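Local coordinates for cyclic nucleotide-binding protein (Ruegeria pomeroyi, PDB 3FX3), which probably binds DNA as a transcription regulator of the Crp family, with a cyclic nucleotide-binding domain that may sense cAMP, at residues 43-48 against 84-89; 164-169 against 173-178. All coordinates share one frame; numbering follows the deposited sequence.

Contact 1 lies in the cyclic nucleotide-binding domain and contact 2 in the Crp-like helix-turn-helix domain, so they report on the two halves of the protein. They come in series along the chain, with centres 22 Å apart on opposite sides of the chain's centre; the nearest atoms of contact 1 and contact 2 are about 6 Å apart, without touching. Contact 1 joins edge strands of two antiparallel sheets, whereas contact 2 joins the end of helix 154-165 to edge strand 173-176 of a third. The domains are nevertheless tied beside both contacts: Glu84 forms a salt bridge with Arg187 of helix 182-187, and Asp167 one with Arg82.

Contact 1 (43-48 against 84-89); sequences ETLFLQ and ESFGEA
Phe46 and Phe86 meet across backbones that stay well apart, the closest CA atoms being those of Phe46 and Gly87 at 10.9 Å, so side chains alone span the gap between the edge strands 44-46 and 84-86 of the two sheets. The rings meet edge to edge: Phe46 CE2 is 3.7 Å from Phe86 CE2 and lies in the plane of the Phe86 ring, while Phe46 CZ is 3.9 Å from that same Phe86 CE2. With planes inclined at about 40° and the two side chains running roughly antiparallel, side by side, this is not a face-to-face stack. Each ring is set by the same first torsion, which wedges CG between the backbone N and carbonyl carbon (chi1 56° in Phe46, 63° in Phe86). Leu45 adds a branch methyl at another part of the Phe86 edge, CD2 to CZ 4.3 Å. Leu45 and Phe46 can both point inward because they form a classic beta bulge opposite Ala101.

His56 meets both rings, while Tyr97 stacks on Phe46 and Phe80 lies nearly parallel to Phe86. Beyond Phe86 the chain turns at Gly87, the N-cap of helix 88-93, and Ser85 OG donates a 2.5 Å hydrogen bond to Glu88 OE2. Glu88 OE1 also bonds His140 of the second subunit, so this turn adjoins the dimer interface. The contact itself is purely apolar and small, 102 Å² in all, which implies that van der Waals packing inside an aromatic cluster, rather than directed polar bonds, links the two sheets of the beta-roll typical of cyclic nucleotide-binding domains.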
ATOM      1  N   GLU B  43     -10.957 -14.817 -24.072  1.00 25.46           N
ATOM      2  CA  GLU B  43     -10.206 -14.084 -25.086  1.00 25.13           C
ATOM      3  C   GLU B  43      -8.937 -13.477 -24.472  1.00 25.47           C
ATOM      4  O   GLU B  43      -8.970 -12.916 -23.355  1.00 23.99           O
ATOM      5  CB  GLU B  43     -11.078 -12.982 -25.696  1.00 25.73           C
ATOM      6  CG  GLU B  43     -10.437 -12.336 -26.939  1.00 27.65           C
ATOM      7  CD  GLU B  43     -11.301 -11.275 -27.636  1.00 28.35           C
ATOM      8  OE1 GLU B  43     -12.539 -11.233 -27.426  1.00 28.32           O
ATOM      9  OE2 GLU B  43     -10.707 -10.502 -28.427  1.00 28.30           O
ATOM     10  N   THR B  44      -7.850 -13.554 -25.238  1.00 25.66           N
ATOM     11  CA  THR B  44      -6.574 -12.956 -24.897  1.00 26.65           C
ATOM     12  C   THR B  44      -6.596 -11.410 -25.005  1.00 27.03           C
ATOM     13  O   THR B  44      -7.064 -10.863 -26.009  1.00 27.01           O
ATOM     14  CB  THR B  44      -5.472 -13.503 -25.813  1.00 26.97           C
ATOM     15  OG1 THR B  44      -5.300 -14.895 -25.539  1.00 29.72           O
ATOM     16  CG2 THR B  44      -4.134 -12.767 -25.620  1.00 26.21           C
ATOM     17  N   LEU B  45      -6.107 -10.732 -23.962  1.00 26.81           N
ATOM     18  CA  LEU B  45      -5.851  -9.279 -24.002  1.00 26.90           C
ATOM     19  C   LEU B  45      -4.438  -9.052 -24.462  1.00 27.23           C
ATOM     20  O   LEU B  45      -4.201  -8.212 -25.310  1.00 27.08           O
ATOM     21  CB  LEU B  45      -6.018  -8.629 -22.628  1.00 26.83           C
ATOM     22  CG  LEU B  45      -7.432  -8.381 -22.105  1.00 26.09           C
ATOM     23  CD1 LEU B  45      -8.123  -9.705 -21.737  1.00 24.82           C
ATOM     24  CD2 LEU B  45      -7.371  -7.436 -20.898  1.00 26.11           C
ATOM     25  N   PHE B  46      -3.496  -9.799 -23.875  1.00 26.91           N
ATOM     26  CA  PHE B  46      -2.135  -9.806 -24.332  1.00 26.79           C
ATOM     27  C   PHE B  46      -1.441 -11.048 -23.860  1.00 26.66           C
ATOM     28  O   PHE B  46      -1.897 -11.723 -22.963  1.00 26.68           O
ATOM     29  CB  PHE B  46      -1.363  -8.567 -23.862  1.00 26.80           C
ATOM     30  CG  PHE B  46      -1.363  -8.348 -22.356  1.00 26.78           C
ATOM     31  CD1 PHE B  46      -0.460  -9.010 -21.537  1.00 26.63           C
ATOM     32  CD2 PHE B  46      -2.235  -7.442 -21.774  1.00 27.36           C
ATOM     33  CE1 PHE B  46      -0.455  -8.800 -20.159  1.00 28.03           C
ATOM     34  CE2 PHE B  46      -2.238  -7.220 -20.390  1.00 26.54           C
ATOM     35  CZ  PHE B  46      -1.347  -7.892 -19.587  1.00 26.46           C
ATOM     36  N   LEU B  47      -0.299 -11.298 -24.463  1.00 27.55           N
ATOM     37  CA  LEU B  47       0.524 -12.446 -24.150  1.00 28.31           C
ATOM     38  C   LEU B  47       1.898 -12.015 -23.626  1.00 28.90           C
ATOM     39  O   LEU B  47       2.469 -10.992 -24.037  1.00 28.15           O
ATOM     40  CB  LEU B  47       0.710 -13.320 -25.408  1.00 27.99           C
ATOM     41  CG  LEU B  47      -0.526 -13.995 -26.005  1.00 28.72           C
ATOM     42  CD1 LEU B  47      -0.138 -14.785 -27.305  1.00 21.93           C
ATOM     43  CD2 LEU B  47      -1.191 -14.924 -24.925  1.00 26.45           C
ATOM     44  N   GLN B  48       2.407 -12.846 -22.724  1.00 29.74           N
ATOM     45  CA  GLN B  48       3.769 -12.807 -22.246  1.00 30.11           C
ATOM     46  C   GLN B  48       4.754 -12.574 -23.394  1.00 30.04           C
ATOM     47  O   GLN B  48       4.627 -13.192 -24.419  1.00 29.50           O
ATOM     48  CB  GLN B  48       4.062 -14.160 -21.603  1.00 30.56           C
ATOM     49  CG  GLN B  48       4.944 -14.115 -20.429  1.00 33.38           C
ATOM     50  CD  GLN B  48       5.173 -15.493 -19.790  1.00 34.89           C
ATOM     51  OE1 GLN B  48       4.233 -16.213 -19.411  1.00 34.55           O
ATOM     52  NE2 GLN B  48       6.433 -15.855 -19.678  1.00 36.83           N
ATOM     53  N   GLU B  84     -10.420  -1.278 -11.740  1.00 28.32           N
ATOM     54  CA  GLU B  84      -9.031  -1.554 -11.364  1.00 27.89           C
ATOM     55  C   GLU B  84      -8.114  -1.471 -12.558  1.00 27.84           C
ATOM     56  O   GLU B  84      -8.459  -1.960 -13.657  1.00 27.69           O
ATOM     57  CB  GLU B  84      -8.903  -2.931 -10.700  1.00 28.99           C
ATOM     58  CG  GLU B  84      -9.780  -3.068  -9.453  1.00 29.65           C
ATOM     59  CD  GLU B  84      -9.645  -4.436  -8.777  1.00 34.16           C
ATOM     60  OE1 GLU B  84      -9.543  -5.495  -9.450  1.00 32.26           O
ATOM     61  OE2 GLU B  84      -9.634  -4.441  -7.533  1.00 36.97           O
ATOM     62  N   SER B  85      -6.946  -0.859 -12.350  1.00 26.77           N
ATOM     63  CA  SER B  85      -5.956  -0.718 -13.419  1.00 27.03           C
ATOM     64  C   SER B  85      -4.831  -1.701 -13.216  1.00 26.67           C
ATOM     65  O   SER B  85      -4.608  -2.173 -12.112  1.00 26.59           O
ATOM     66  CB  SER B  85      -5.360   0.700 -13.479  1.00 26.92           C
ATOM     67  OG  SER B  85      -4.746   1.063 -12.257  1.00 26.78           O
ATOM     68  N   PHE B  86      -4.126  -2.019 -14.288  1.00 26.48           N
ATOM     69  CA  PHE B  86      -2.923  -2.824 -14.165  1.00 26.01           C
ATOM     70  C   PHE B  86      -2.017  -2.583 -15.377  1.00 26.46           C
ATOM     71  O   PHE B  86      -2.460  -2.025 -16.385  1.00 26.93           O
ATOM     72  CB  PHE B  86      -3.288  -4.318 -13.998  1.00 26.62           C
ATOM     73  CG  PHE B  86      -4.021  -4.920 -15.185  1.00 25.97           C
ATOM     74  CD1 PHE B  86      -5.378  -4.868 -15.263  1.00 26.12           C
ATOM     75  CD2 PHE B  86      -3.327  -5.526 -16.215  1.00 29.51           C
ATOM     76  CE1 PHE B  86      -6.058  -5.397 -16.341  1.00 27.93           C
ATOM     77  CE2 PHE B  86      -4.005  -6.093 -17.291  1.00 28.15           C
ATOM     78  CZ  PHE B  86      -5.383  -6.010 -17.353  1.00 27.32           C
ATOM     79  N   GLY B  87      -0.756  -3.021 -15.284  1.00 26.63           N
ATOM     80  CA  GLY B  87       0.223  -2.831 -16.332  1.00 26.02           C
ATOM     81  C   GLY B  87       0.960  -1.502 -16.351  1.00 27.31           C
ATOM     82  O   GLY B  87       1.680  -1.210 -17.321  1.00 26.77           O
ATOM     83  N   GLU B  88       0.778  -0.691 -15.300  1.00 27.33           N
ATOM     84  CA  GLU B  88       1.391   0.639 -15.232  1.00 27.32           C
ATOM     85  C   GLU B  88       2.908   0.534 -15.298  1.00 27.39           C
ATOM     86  O   GLU B  88       3.531   1.170 -16.156  1.00 27.04           O
ATOM     87  CB  GLU B  88       1.002   1.422 -13.958  1.00 27.50           C
ATOM     88  CG  GLU B  88      -0.483   1.618 -13.704  1.00 27.67           C
ATOM     89  CD  GLU B  88      -1.142   0.487 -12.917  1.00 29.74           C
ATOM     90  OE1 GLU B  88      -0.553  -0.606 -12.784  1.00 29.54           O
ATOM     91  OE2 GLU B  88      -2.273   0.697 -12.428  1.00 34.07           O
ATOM     92  N   ALA B  89       3.497  -0.274 -14.419  1.00 26.73           N
ATOM     93  CA  ALA B  89       4.955  -0.349 -14.323  1.00 27.06           C
ATOM     94  C   ALA B  89       5.578  -0.791 -15.643  1.00 28.08           C
ATOM     95  O   ALA B  89       6.564  -0.193 -16.132  1.00 27.01           O
ATOM     96  CB  ALA B  89       5.402  -1.292 -13.164  1.00 26.16           C
TER

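Contact 2 (164-169 against 173-178); sequences ELCDCD and CEVTLP
A disulfide joins Cys166 and Cys173, with SG to SG at 2.1 Å and a left-handed CB-SG-SG-CB torsion of -111°. It brings the two CA atoms of Cys166 and Cys173 to 6.5 Å. The sulfurs reach each other from different rotamers: Cys166 SG lies beside its backbone N (chi1 -74°), whereas in Cys173 the sulfur extends opposite the N (chi1 -172°).

Against this bridge packs Val175, whose CG1 methyl is shared between Cys166 SG at 3.6 Å and Leu165 CB at 3.8 Å. One step further along, Leu165 and Leu177 lie roughly perpendicular, their nearest methyls, CD1 of Leu165 and CD2 of Leu177, being 4.2 Å apart. Val175 and Leu177 thus meet Leu165, the last helical residue, while Cys173 and Val175 meet Cys166, the first to leave helix 154-165.

The strand is held along one edge by its antiparallel neighbour 213-216, through backbone hydrogen bonds of Cys173 with Ile216 and Val175 with Ala214; Ile216 also packs on Cys166. Just past the helix, Asp167 OD1 forms a salt bridge with Arg82, and on the strand Thr176 O accepts a hydrogen bond from Trp62 NE1, both partners lying in the nucleotide-binding half.

Covalent and apolar contacts are combined here: the bridge closes the short loop between helix and strand and fixes the small sheet of the helix-turn-helix domain to the helix end, an attachment that could in principle respond to reducing conditions.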
ATOM      1  N   GLU B 164     -16.522  -3.651  -1.045  1.00 43.50           N
ATOM      2  CA  GLU B 164     -15.713  -2.855  -1.939  1.00 45.53           C
ATOM      3  C   GLU B 164     -16.170  -3.026  -3.403  1.00 45.98           C
ATOM      4  O   GLU B 164     -16.164  -2.062  -4.148  1.00 46.45           O
ATOM      5  CB  GLU B 164     -14.243  -3.224  -1.761  1.00 46.01           C
ATOM      6  CG  GLU B 164     -13.282  -2.380  -2.570  1.00 50.26           C
ATOM      7  CD  GLU B 164     -12.087  -1.869  -1.753  1.00 55.55           C
ATOM      8  OE1 GLU B 164     -11.854  -2.339  -0.599  1.00 57.47           O
ATOM      9  OE2 GLU B 164     -11.381  -0.983  -2.287  1.00 59.82           O
ATOM     10  N   LEU B 165     -16.586  -4.225  -3.811  1.00 46.88           N
ATOM     11  CA  LEU B 165     -17.113  -4.426  -5.185  1.00 47.98           C
ATOM     12  C   LEU B 165     -18.441  -3.686  -5.473  1.00 49.17           C
ATOM     13  O   LEU B 165     -18.721  -3.341  -6.611  1.00 48.98           O
ATOM     14  CB  LEU B 165     -17.298  -5.920  -5.509  1.00 47.94           C
ATOM     15  CG  LEU B 165     -16.089  -6.867  -5.493  1.00 48.39           C
ATOM     16  CD1 LEU B 165     -16.531  -8.304  -5.854  1.00 48.70           C
ATOM     17  CD2 LEU B 165     -15.010  -6.375  -6.422  1.00 47.90           C
ATOM     18  N   CYS B 166     -19.264  -3.445  -4.461  1.00 50.75           N
ATOM     19  CA  CYS B 166     -20.526  -2.713  -4.672  1.00 52.30           C
ATOM     20  C   CYS B 166     -20.338  -1.208  -4.749  1.00 53.36           C
ATOM     21  O   CYS B 166     -19.585  -0.639  -3.958  1.00 54.21           O
ATOM     22  CB  CYS B 166     -21.497  -3.012  -3.547  1.00 52.28           C
ATOM     23  SG  CYS B 166     -22.173  -4.635  -3.693  1.00 53.62           S
ATOM     24  N   ASP B 167     -21.048  -0.562  -5.675  1.00 54.55           N
ATOM     25  CA  ASP B 167     -20.969   0.906  -5.841  1.00 55.55           C
ATOM     26  C   ASP B 167     -21.560   1.712  -4.695  1.00 55.97           C
ATOM     27  O   ASP B 167     -20.965   2.693  -4.246  1.00 56.81           O
ATOM     28  CB  ASP B 167     -21.704   1.347  -7.109  1.00 55.94           C
ATOM     29  CG  ASP B 167     -20.895   1.117  -8.366  1.00 57.13           C
ATOM     30  OD1 ASP B 167     -19.640   1.159  -8.300  1.00 58.15           O
ATOM     31  OD2 ASP B 167     -21.524   0.900  -9.423  1.00 59.22           O
ATOM     32  N   CYS B 168     -22.739   1.318  -4.229  0.50 55.82           N
ATOM     33  CA  CYS B 168     -23.453   2.107  -3.235  0.50 55.64           C
ATOM     34  C   CYS B 168     -23.123   1.693  -1.812  0.50 55.52           C
ATOM     35  O   CYS B 168     -22.423   0.700  -1.577  0.50 55.47           O
ATOM     36  CB  CYS B 168     -24.956   2.020  -3.481  0.50 55.45           C
ATOM     37  SG  CYS B 168     -25.396   2.743  -5.060  0.50 55.31           S
ATOM     38  N   ASP B 169     -23.634   2.492  -0.878  1.00 55.27           N
ATOM     39  CA  ASP B 169     -23.429   2.291   0.552  1.00 54.63           C
ATOM     40  C   ASP B 169     -24.691   1.783   1.249  1.00 53.47           C
ATOM     41  O   ASP B 169     -24.637   1.454   2.429  1.00 53.27           O
ATOM     42  CB  ASP B 169     -22.987   3.607   1.199  1.00 54.93           C
ATOM     43  CG  ASP B 169     -21.643   4.101   0.673  1.00 55.76           C
ATOM     44  OD1 ASP B 169     -20.912   3.292   0.066  1.00 57.23           O
ATOM     45  OD2 ASP B 169     -21.321   5.294   0.870  1.00 54.97           O
ATOM     46  N   CYS B 173     -27.686  -5.201  -3.586  1.00 50.24           N
ATOM     47  CA  CYS B 173     -26.557  -5.135  -4.501  1.00 50.14           C
ATOM     48  C   CYS B 173     -26.310  -6.485  -5.145  1.00 49.16           C
ATOM     49  O   CYS B 173     -26.578  -7.529  -4.552  1.00 48.94           O
ATOM     50  CB  CYS B 173     -25.306  -4.694  -3.746  1.00 50.47           C
ATOM     51  SG  CYS B 173     -23.917  -4.379  -4.837  1.00 54.62           S
ATOM     52  N   GLU B 174     -25.790  -6.458  -6.361  1.00 48.43           N
ATOM     53  CA  GLU B 174     -25.427  -7.667  -7.058  1.00 48.08           C
ATOM     54  C   GLU B 174     -24.072  -7.485  -7.734  1.00 46.75           C
ATOM     55  O   GLU B 174     -23.878  -6.539  -8.502  1.00 46.70           O
ATOM     56  CB  GLU B 174     -26.509  -8.007  -8.072  1.00 48.45           C
ATOM     57  CG  GLU B 174     -26.052  -8.962  -9.162  1.00 51.13           C
ATOM     58  CD  GLU B 174     -27.199  -9.497 -10.008  1.00 53.68           C
ATOM     59  OE1 GLU B 174     -28.367  -9.450  -9.552  1.00 54.33           O
ATOM     60  OE2 GLU B 174     -26.908  -9.970 -11.130  1.00 56.37           O
ATOM     61  N   VAL B 175     -23.140  -8.391  -7.439  1.00 45.12           N
ATOM     62  CA  VAL B 175     -21.798  -8.347  -8.029  1.00 44.05           C
ATOM     63  C   VAL B 175     -21.517  -9.634  -8.825  1.00 42.88           C
ATOM     64  O   VAL B 175     -21.764 -10.737  -8.351  1.00 42.92           O
ATOM     65  CB  VAL B 175     -20.717  -8.142  -6.956  1.00 43.89           C
ATOM     66  CG1 VAL B 175     -20.968  -6.844  -6.201  1.00 43.77           C
ATOM     67  CG2 VAL B 175     -20.673  -9.317  -5.991  1.00 44.37           C
ATOM     68  N   THR B 176     -21.021  -9.481 -10.043  1.00 41.54           N
ATOM     69  CA  THR B 176     -20.713 -10.629 -10.902  1.00 40.41           C
ATOM     70  C   THR B 176     -19.359 -11.223 -10.463  1.00 38.61           C
ATOM     71  O   THR B 176     -18.416 -10.478 -10.191  1.00 38.42           O
ATOM     72  CB  THR B 176     -20.612 -10.185 -12.357  1.00 40.39           C
ATOM     73  OG1 THR B 176     -19.571  -9.214 -12.433  1.00 43.57           O
ATOM     74  CG2 THR B 176     -21.928  -9.554 -12.846  1.00 40.30           C
ATOM     75  N   LEU B 177     -19.265 -12.547 -10.378  1.00 36.19           N
ATOM     76  CA  LEU B 177     -18.017 -13.205  -9.967  1.00 34.34           C
ATOM     77  C   LEU B 177     -17.599 -14.216 -11.004  1.00 34.05           C
ATOM     78  O   LEU B 177     -18.429 -14.706 -11.768  1.00 33.72           O
ATOM     79  CB  LEU B 177     -18.200 -13.943  -8.643  1.00 33.52           C
ATOM     80  CG  LEU B 177     -18.599 -13.169  -7.396  1.00 31.93           C
ATOM     81  CD1 LEU B 177     -18.965 -14.116  -6.265  1.00 27.58           C
ATOM     82  CD2 LEU B 177     -17.481 -12.202  -6.987  1.00 27.84           C
ATOM     83  N   PRO B 178     -16.314 -14.585 -11.006  1.00 33.57           N
ATOM     84  CA  PRO B 178     -15.911 -15.712 -11.842  1.00 33.47           C
ATOM     85  C   PRO B 178     -16.640 -16.961 -11.429  1.00 33.35           C
ATOM     86  O   PRO B 178     -16.953 -17.125 -10.252  1.00 32.88           O
ATOM     87  CB  PRO B 178     -14.413 -15.882 -11.547  1.00 33.66           C
ATOM     88  CG  PRO B 178     -14.011 -14.682 -10.799  1.00 33.72           C
ATOM     89  CD  PRO B 178     -15.227 -14.123 -10.142  1.00 33.32           C
TER